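Local coordinates for HTH cro/C1-type domain-containing protein (Pseudomonas aeruginosa PAO1, PDB 7CSV) that acts as the antitoxin HigA, a dimeric helix-turn-helix regulator that recognises specific pseudopalindromic DNA motifs, at residues 8-13 with 42-47. Numbering follows the deposited sequence.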
loop_
_atom_site.group_PDB
_atom_site.type_symbol
_atom_site.label_atom_id
_atom_site.label_comp_id
_atom_site.label_asym_id
_atom_site.label_seq_id
_atom_site.Cartn_x
_atom_site.Cartn_y
_atom_site.Cartn_z
ATOM N N PRO A 8 4.296 -14.427 -1.736
ATOM C CA PRO A 8 3.395 -13.556 -0.971
ATOM C C PRO A 8 3.156 -14.048 0.449
ATOM O O PRO A 8 2.981 -15.242 0.703
ATOM C CB PRO A 8 2.098 -13.580 -1.797
ATOM C CG PRO A 8 2.466 -14.265 -3.124
ATOM C CD PRO A 8 3.584 -15.178 -2.782
ATOM N N ILE A 9 3.140 -13.104 1.385
ATOM C CA ILE A 9 2.707 -13.357 2.751
ATOM C C ILE A 9 1.544 -12.423 3.024
ATOM O O ILE A 9 1.723 -11.202 3.060
ATOM C CB ILE A 9 3.829 -13.123 3.767
ATOM C CG1 ILE A 9 4.964 -14.120 3.553
ATOM C CG2 ILE A 9 3.292 -13.241 5.187
ATOM C CD1 ILE A 9 5.950 -14.101 4.673
ATOM N N HIS A 10 0.367 -12.993 3.226
ATOM C CA HIS A 10 -0.804 -12.163 3.463
ATOM C C HIS A 10 -0.723 -11.478 4.826
ATOM O O HIS A 10 -0.316 -12.097 5.815
ATOM C CB HIS A 10 -2.077 -12.991 3.377
ATOM C CG HIS A 10 -3.301 -12.162 3.178
ATOM N ND1 HIS A 10 -3.914 -11.494 4.215
ATOM C CD2 HIS A 10 -4.010 -11.865 2.065
ATOM C CE1 HIS A 10 -4.954 -10.827 3.749
ATOM N NE2 HIS A 10 -5.037 -11.039 2.447
ATOM N N PRO A 11 -1.110 -10.201 4.911
ATOM C CA PRO A 11 -1.114 -9.519 6.211
ATOM C C PRO A 11 -1.931 -10.235 7.264
ATOM O O PRO A 11 -1.618 -10.119 8.453
ATOM C CB PRO A 11 -1.728 -8.149 5.892
ATOM C CG PRO A 11 -1.480 -7.952 4.431
ATOM C CD PRO A 11 -1.480 -9.305 3.798
ATOM N N GLY A 12 -2.983 -10.948 6.867
ATOM C CA GLY A 12 -3.800 -11.650 7.843
ATOM C C GLY A 12 -3.046 -12.749 8.556
ATOM O O GLY A 12 -3.354 -13.074 9.704
ATOM N N GLU A 13 -2.037 -13.321 7.898
ATOM C CA GLU A 13 -1.200 -14.314 8.562
ATOM C C GLU A 13 -0.434 -13.698 9.726
ATOM O O GLU A 13 -0.329 -14.302 10.802
ATOM C CB GLU A 13 -0.249 -14.935 7.543
ATOM C CG GLU A 13 0.764 -15.903 8.111
ATOM C CD GLU A 13 1.639 -16.482 7.013
ATOM O OE1 GLU A 13 2.870 -16.542 7.191
ATOM O OE2 GLU A 13 1.093 -16.849 5.955
ATOM N N ASN A 42 -12.896 -11.304 9.614
ATOM C CA ASN A 42 -12.852 -12.699 9.188
ATOM C C ASN A 42 -12.215 -12.832 7.810
ATOM O O ASN A 42 -11.394 -13.730 7.588
ATOM C CB ASN A 42 -14.257 -13.301 9.167
ATOM C CG ASN A 42 -14.760 -13.690 10.556
ATOM O OD1 ASN A 42 -13.989 -13.805 11.509
ATOM N ND2 ASN A 42 -16.063 -13.907 10.664
ATOM N N ASP A 43 -12.589 -11.956 6.872
ATOM C CA ASP A 43 -12.025 -12.025 5.524
ATOM C C ASP A 43 -10.508 -11.840 5.545
ATOM O O ASP A 43 -9.781 -12.521 4.815
ATOM C CB ASP A 43 -12.669 -10.973 4.621
ATOM C CG ASP A 43 -14.137 -11.245 4.329
ATOM O OD1 ASP A 43 -14.580 -12.400 4.467
ATOM O OD2 ASP A 43 -14.841 -10.292 3.936
ATOM N N ILE A 44 -10.010 -10.917 6.372
ATOM C CA ILE A 44 -8.574 -10.642 6.404
ATOM C C ILE A 44 -7.805 -11.841 6.955
ATOM O O ILE A 44 -6.793 -12.258 6.389
ATOM C CB ILE A 44 -8.286 -9.367 7.219
ATOM C CG1 ILE A 44 -8.814 -8.138 6.480
ATOM C CG2 ILE A 44 -6.781 -9.248 7.509
ATOM C CD1 ILE A 44 -9.113 -6.944 7.418
ATOM N N VAL A 45 -8.260 -12.404 8.078
ATOM C CA VAL A 45 -7.513 -13.512 8.663
ATOM C C VAL A 45 -7.611 -14.754 7.793
ATOM O O VAL A 45 -6.727 -15.610 7.850
ATOM C CB VAL A 45 -7.977 -13.829 10.095
ATOM C CG1 VAL A 45 -7.869 -12.588 10.975
ATOM C CG2 VAL A 45 -9.382 -14.387 10.098
ATOM N N ARG A 46 -8.669 -14.871 6.999
ATOM C CA ARG A 46 -8.794 -15.946 6.020
ATOM C C ARG A 46 -8.033 -15.653 4.737
ATOM O O ARG A 46 -8.072 -16.477 3.809
ATOM C CB ARG A 46 -10.265 -16.181 5.694
ATOM C CG ARG A 46 -11.071 -16.816 6.817
ATOM C CD ARG A 46 -10.955 -18.330 6.774
ATOM N NE ARG A 46 -11.911 -18.926 5.845
ATOM C CZ ARG A 46 -11.627 -19.284 4.596
ATOM N NH1 ARG A 46 -12.576 -19.818 3.834
ATOM N NH2 ARG A 46 -10.405 -19.109 4.105
ATOM N N GLU A 47 -7.358 -14.498 4.662
ATOM C CA GLU A 47 -6.562 -14.111 3.494
ATOM C C GLU A 47 -7.436 -13.925 2.250
ATOM O O GLU A 47 -7.004 -14.183 1.121
ATOM C CB GLU A 47 -5.425 -15.116 3.264
ATOM C CG GLU A 47 -4.679 -15.407 4.569
ATOM C CD GLU A 47 -3.384 -16.175 4.398
ATOM O OE1 GLU A 47 -2.898 -16.319 3.256
ATOM O OE2 GLU A 47 -2.855 -16.645 5.427
HETATM O O HOH W 1 0.155 -15.720 3.998
#
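Glu47 meets one face of the His10 ring with its CA, and its side chain runs out past His10 CG toward His10 CB, the two side chains sliding past each other in opposite directions. The contact begins at the backbone: Glu47 CA sits 3.5 Å from the ring centroid and 6° off the ring normal, a CH-pi contact. From there Glu47 CB is 3.6 Å from His10 CG, Glu47 CG packs on His10 CB and CG, and Glu47 OE1 ends 3.4 Å from His10 CB. Ring and carboxylate planes are 17° apart. Glu47 OE2 lies 4.0 Å from Glu13 OE2, a like-charge proximity probably eased by the salt bridge from Arg16 to Glu47 OE2. A water accepts from His10 N and donates to Glu47 OE1.

His10 and Glu47 each mark a helix end in this helix-turn-helix fold. Positive phi and two bonds back into the last turn identify a Schellman motif at Glu47, closing helix 38-45, while His10 is the N-cap of helix 11-23. Its ND1 accepts in the ring plane from Gly12 N at 2.9 Å (165° at the hydrogen), which fixes the ring's rotation. Beside the ring, Gly12 CA points a C-H at Ile44 O, 3.4 Å away, and Ile44 CG2 also touches that CA.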